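Local structure of GTPase HflX (Sulfolobus solfataricus P2, 2QTF) at residues Arg345-Ile348 / Tyr349-Ala352; Lys47-Gln50 / Ile51-Asp54; Val83-Lys86 / Ile87-Leu90. The protein hydrolyses GTP, for which it is specific, and associates with the 50S ribosomal subunit, with a possible role in protein synthesis or ribosome biogenesis. All coordinates share one frame; numbering follows the deposited sequence.

All three contacts are local, between side chains within one turn of a helix or at its start, and they follow the chain in the order 2, 3, 1. Contacts 2 and 3 both belong to the N-terminal region with its four-stranded parallel sheet; their centres lie 19 Å apart and their nearest atoms about 7 Å. Contact 1 sits in the G domain on the other side of the chain's centre, 49 Å from contact 2 and 37 Å from contact 3, centre to centre. Contact 3 comes nearest to the nucleotide site: the side chain of L90 is about 7 Å from that of T188, an inferred GTP-binding residue. Contact 2 lies away from the nucleotide and metal sites.

Contact 1: Arg345-Ile348 / Tyr349-Ala352; sequences RDKI and YQLA
K347 and Q350 meet because both carry CG anti to the carbonyl carbon (chi1 -64° and -72°), after which the lysine chain bends at chi2 while the glutamine runs on extended. The two side chains therefore cross, with the lysine CD 3.5 Å from Q350 OE1. K347 NZ also gives OE1 a weak hydrogen bond of 3.4 Å; its stronger partner is D329, with which it forms a salt bridge. At its root the glutamine rests on the preceding turn, CG lying 3.2 Å from D346 O. D346 O also accepts the backbone N of Q350 at 2.9 Å, so the start of this side chain packs beside a backbone bond. Four successive i to i+4 bonds run through the segment, the straightest from Y349 N to R345 O, with 176° at the hydrogen. The phenol of Y349 leads off the helix, and its OH bonds to N225. I348 instead is buried, touching I223 and I228, while L351 packs on F328. The regular bonds and the i, i+3 side-chain pair are those of an alpha-helix, here helix 341-355, packed against the six-stranded mixed sheet of the P-loop GTPase domain.

Contact 2: Lys47-Gln50 / Ile51-Asp54; sequences KLQQ and IKND. With ACT (acetate ion), chain I.
The flat amide of Q49 meets the end of K52 at its oxygen edge: NZ lies in the carbonyl plane, on a lone pair of OE1, at 2.7 Å and with a C=O...N angle of 131°. The two side chains run alongside each other, and K52 CE also comes within 3.1 Å of OE1. K52 NZ has a second partner in E77 of helix 68-78, a salt bridge that ties this edge to the neighbouring helix. The amide of Q50 is likewise met at its oxygen by a lysine, K47 NZ lying in the carbonyl plane 2.7 Å from OE1, and Y31 OH is a further partner of that ammonium. On its nitrogen side, Q50 NE2 bonds to an acetate, probably from the crystallisation liquor, though the modelled distance is too short to be taken literally. Bends at chi2 and chi3 (53° and 73°) curl the K47 chain towards Q50, while its CG stays 4.0 Å from I51 CD1. An alanine in place of K47 would probably leave Q50 OE1 without its ammonium partner and uncover part of I51. I51 N to K47 O and K52 N to L48 O continue the helical bonding, whereas N53 N reaches Q49 O at 3.2 Å and Q50 O only weakly. Buried L48 and I51 both touch L60, as in an amphipathic helix, here the last turn of helix 45-52 against the parallel sheet of an alpha/beta fold.

Contact 3: Val83-Lys86 / Ile87-Leu90; sequences VLDK and ILLL
L84 lays its CD2 against the CB of L88 at 3.8 Å, the two leucines crossing at an angle where strand gives way to helix. Its other methyl, CD1, is 4.3 Å from L89 CD1, so this last strand residue spans two consecutive residues of the first helical turn. D85 makes the turn itself. With CG held between backbone N and carbonyl carbon (chi1 75°), the carboxylate folds back over the helix start, and D85 OD1 accepts L88 N at 3.1 Å. The bond is almost straight, 179° at the hydrogen; since D85 stands immediately before helix 86-97, this is an N-cap. Its other oxygen, OD2, is bonded to Y114 OH and L66 N; with both oxygens engaged, the carboxylate is fixed in rotation. The N-terminal end of the helix, where L88 N points at the carboxylate, would probably favour its negative charge. D85 O takes L89 N at 2.8 Å, the first regular helical bond, and K86 O takes L90 N next. K86 lies alongside L90, its CG and CE each 4.1 Å from L90 CD1, and the extended chain carries NZ to the carbonyl of G239. In the fold, outer strand 82-84 pairs with strand 59-62 and leads directly into helix 86-97. V83 faces helix 68-78, L89 packs on helix 13-22, and I87 and L88 touch Y114 of helix 101-121.

Contact 1: Arg345-Ile348 / Tyr349-Ala352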
# COMPACT_ATOMS: atom_id res chain seq x y z
N ARG A 345 13.62 -18.58 2.17
CA ARG A 345 14.50 -18.53 3.38
C ARG A 345 15.96 -18.60 3.11
O ARG A 345 16.70 -17.75 3.60
CB ARG A 345 14.06 -19.68 4.39
CG ARG A 345 14.96 -19.78 5.70
CD ARG A 345 14.50 -21.05 6.53
NE ARG A 345 15.39 -21.20 7.70
CZ ARG A 345 16.56 -21.74 7.62
NH1 ARG A 345 16.95 -22.23 6.43
NH2 ARG A 345 17.30 -21.86 8.72
N ASP A 346 16.46 -19.63 2.38
CA ASP A 346 17.84 -19.74 2.12
C ASP A 346 18.42 -18.54 1.30
O ASP A 346 19.56 -18.10 1.50
CB ASP A 346 18.11 -20.97 1.31
CG ASP A 346 17.90 -22.30 2.15
OD1 ASP A 346 17.94 -22.15 3.38
OD2 ASP A 346 17.64 -23.35 1.53
N LYS A 347 17.65 -18.06 0.34
CA LYS A 347 18.15 -16.88 -0.41
C LYS A 347 18.22 -15.60 0.45
O LYS A 347 19.18 -14.86 0.33
CB LYS A 347 17.28 -16.60 -1.63
CG LYS A 347 17.35 -17.74 -2.63
CD LYS A 347 18.74 -17.67 -3.34
CE LYS A 347 18.92 -18.93 -4.26
NZ LYS A 347 20.13 -18.54 -4.96
N ILE A 348 17.29 -15.41 1.34
CA ILE A 348 17.39 -14.29 2.30
C ILE A 348 18.58 -14.39 3.23
O ILE A 348 19.34 -13.43 3.43
CB ILE A 348 16.11 -14.19 3.11
CG1 ILE A 348 15.00 -13.63 2.14
CG2 ILE A 348 16.31 -13.22 4.27
CD1 ILE A 348 13.65 -13.81 2.74
N TYR A 349 18.81 -15.60 3.75
CA TYR A 349 20.08 -15.84 4.47
C TYR A 349 21.31 -15.53 3.60
O TYR A 349 22.29 -14.90 4.03
CB TYR A 349 20.17 -17.34 4.99
CG TYR A 349 21.43 -17.53 5.83
CD1 TYR A 349 21.47 -17.02 7.16
CD2 TYR A 349 22.52 -18.19 5.32
CE1 TYR A 349 22.63 -17.19 7.95
CE2 TYR A 349 23.69 -18.38 6.10
CZ TYR A 349 23.73 -17.87 7.40
OH TYR A 349 24.86 -18.03 8.14
N GLN A 350 21.34 -15.98 2.37
CA GLN A 350 22.54 -15.77 1.59
C GLN A 350 22.71 -14.28 1.29
O GLN A 350 23.81 -13.76 1.21
CB GLN A 350 22.44 -16.46 0.24
CG GLN A 350 22.52 -18.03 0.18
CD GLN A 350 21.93 -18.60 -1.17
OE1 GLN A 350 22.10 -17.98 -2.26
NE2 GLN A 350 21.21 -19.75 -1.09
N LEU A 351 21.59 -13.57 1.09
CA LEU A 351 21.67 -12.10 0.85
C LEU A 351 22.21 -11.44 2.11
O LEU A 351 23.07 -10.56 2.05
CB LEU A 351 20.24 -11.59 0.53
CG LEU A 351 19.97 -10.08 0.34
CD1 LEU A 351 20.98 -9.47 -0.64
CD2 LEU A 351 18.46 -10.08 -0.24
N ALA A 352 21.72 -11.87 3.25
CA ALA A 352 22.07 -11.28 4.56
C ALA A 352 23.59 -11.50 4.85
O ALA A 352 24.32 -10.58 5.29
CB ALA A 352 21.19 -11.79 5.70

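Contact 2: Lys47-Gln50 / Ile51-Asp54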
# COMPACT_ATOMS: atom_id res chain seq x y z
N LYS A 47 -29.16 1.84 4.37
CA LYS A 47 -27.86 1.21 4.59
C LYS A 47 -26.99 2.01 5.60
O LYS A 47 -26.28 1.47 6.47
CB LYS A 47 -27.18 1.00 3.19
CG LYS A 47 -25.95 0.18 3.31
CD LYS A 47 -26.11 -1.15 4.03
CE LYS A 47 -26.86 -2.21 3.21
NZ LYS A 47 -26.78 -3.65 3.88
N LEU A 48 -27.03 3.31 5.47
CA LEU A 48 -26.28 4.16 6.41
C LEU A 48 -26.74 3.93 7.86
O LEU A 48 -25.94 3.92 8.81
CB LEU A 48 -26.45 5.62 6.00
CG LEU A 48 -25.60 6.69 6.76
CD1 LEU A 48 -24.08 6.12 6.67
CD2 LEU A 48 -25.71 7.97 5.95
N GLN A 49 -28.06 3.76 8.04
CA GLN A 49 -28.62 3.51 9.40
C GLN A 49 -28.18 2.17 9.88
O GLN A 49 -27.86 2.00 11.07
CB GLN A 49 -30.18 3.59 9.50
CG GLN A 49 -30.74 4.95 9.07
CD GLN A 49 -30.08 6.11 9.73
OE1 GLN A 49 -29.94 6.14 10.95
NE2 GLN A 49 -29.63 7.08 8.94
N GLN A 50 -28.12 1.20 9.02
CA GLN A 50 -27.67 -0.10 9.47
C GLN A 50 -26.24 -0.04 9.96
O GLN A 50 -25.86 -0.58 11.01
CB GLN A 50 -27.67 -1.12 8.29
CG GLN A 50 -28.93 -1.82 8.08
CD GLN A 50 -29.04 -2.38 6.69
OE1 GLN A 50 -28.10 -2.94 6.18
NE2 GLN A 50 -30.22 -2.18 6.05
N ILE A 51 -25.39 0.56 9.14
CA ILE A 51 -23.91 0.72 9.52
C ILE A 51 -23.73 1.57 10.72
O ILE A 51 -22.97 1.17 11.63
CB ILE A 51 -23.17 1.33 8.34
CG1 ILE A 51 -23.19 0.28 7.20
CG2 ILE A 51 -21.68 1.85 8.75
CD1 ILE A 51 -22.95 0.91 5.80
N LYS A 52 -24.48 2.67 10.85
CA LYS A 52 -24.42 3.49 12.08
C LYS A 52 -24.63 2.62 13.32
O LYS A 52 -23.91 2.79 14.32
CB LYS A 52 -25.54 4.57 12.06
CG LYS A 52 -25.71 5.37 13.35
CD LYS A 52 -27.15 6.02 13.40
CE LYS A 52 -27.36 7.15 12.39
NZ LYS A 52 -28.73 7.92 12.55
N ASN A 53 -25.57 1.69 13.27
CA ASN A 53 -26.01 0.95 14.49
C ASN A 53 -25.38 -0.41 14.66
O ASN A 53 -25.74 -1.15 15.55
CB ASN A 53 -27.57 0.79 14.49
CG ASN A 53 -28.28 2.11 14.76
OD1 ASN A 53 -27.78 2.88 15.54
ND2 ASN A 53 -29.33 2.44 14.01
N ASP A 54 -24.49 -0.79 13.77
CA ASP A 54 -23.95 -2.10 13.77
C ASP A 54 -22.59 -2.10 14.51
O ASP A 54 -21.56 -1.62 14.00
CB ASP A 54 -23.84 -2.66 12.36
CG ASP A 54 -23.36 -4.14 12.35
OD1 ASP A 54 -22.84 -4.67 13.37
OD2 ASP A 54 -23.51 -4.75 11.31
C ACT I . -30.72 -3.86 3.26
O ACT I . -31.34 -4.03 2.32
OXT ACT I . -30.45 -2.54 3.75
CH3 ACT I . -30.44 -5.25 3.59

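Contact 3: Val83-Lys86 / Ile87-Leu90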
# COMPACT_ATOMS: atom_id res chain seq x y z
N VAL A 83 -15.62 7.57 8.35
CA VAL A 83 -15.83 7.25 6.92
C VAL A 83 -14.51 7.63 6.17
O VAL A 83 -13.94 8.72 6.42
CB VAL A 83 -17.12 7.95 6.31
CG1 VAL A 83 -17.12 9.51 6.50
CG2 VAL A 83 -17.16 7.76 4.82
N LEU A 84 -14.05 6.75 5.29
CA LEU A 84 -12.86 7.03 4.47
C LEU A 84 -13.41 6.98 3.06
O LEU A 84 -14.03 6.00 2.71
CB LEU A 84 -11.85 5.89 4.61
CG LEU A 84 -11.29 5.75 6.06
CD1 LEU A 84 -10.31 4.46 6.12
CD2 LEU A 84 -10.60 7.09 6.47
N ASP A 85 -13.07 7.98 2.23
CA ASP A 85 -13.25 7.79 0.80
C ASP A 85 -11.90 7.30 0.20
O ASP A 85 -10.96 6.91 0.94
CB ASP A 85 -13.82 9.06 0.12
CG ASP A 85 -12.79 10.19 -0.05
OD1 ASP A 85 -11.71 10.10 0.60
OD2 ASP A 85 -13.11 11.16 -0.79
N LYS A 86 -11.77 7.34 -1.13
CA LYS A 86 -10.58 6.71 -1.71
C LYS A 86 -9.29 7.47 -1.36
O LYS A 86 -8.26 6.84 -1.11
CB LYS A 86 -10.65 6.74 -3.25
CG LYS A 86 -9.37 6.13 -3.88
CD LYS A 86 -9.61 6.08 -5.43
CE LYS A 86 -8.32 5.68 -6.14
NZ LYS A 86 -8.22 6.20 -7.62
N ILE A 87 -9.39 8.78 -1.29
CA ILE A 87 -8.27 9.64 -0.88
C ILE A 87 -7.87 9.38 0.57
O ILE A 87 -6.73 9.18 0.83
CB ILE A 87 -8.51 11.14 -1.20
CG1 ILE A 87 -8.60 11.26 -2.74
CG2 ILE A 87 -7.51 12.06 -0.51
CD1 ILE A 87 -8.24 12.47 -3.27
N LEU A 88 -8.81 9.47 1.48
CA LEU A 88 -8.50 9.26 2.90
C LEU A 88 -8.03 7.81 3.15
O LEU A 88 -7.17 7.59 4.01
CB LEU A 88 -9.74 9.62 3.75
CG LEU A 88 -10.11 11.13 3.83
CD1 LEU A 88 -11.28 11.29 4.86
CD2 LEU A 88 -8.90 11.98 4.18
N LEU A 89 -8.54 6.84 2.41
CA LEU A 89 -8.08 5.46 2.56
C LEU A 89 -6.60 5.36 2.19
O LEU A 89 -5.79 4.68 2.86
CB LEU A 89 -8.96 4.46 1.71
CG LEU A 89 -8.41 2.99 1.58
CD1 LEU A 89 -8.53 2.30 2.90
CD2 LEU A 89 -9.07 2.08 0.45
N LEU A 90 -6.24 5.91 1.04
CA LEU A 90 -4.80 5.74 0.62
C LEU A 90 -3.93 6.54 1.59
O LEU A 90 -2.81 6.10 1.87
CB LEU A 90 -4.55 6.30 -0.82
CG LEU A 90 -5.31 5.51 -1.88
CD1 LEU A 90 -5.32 6.12 -3.34
CD2 LEU A 90 -4.88 4.09 -1.93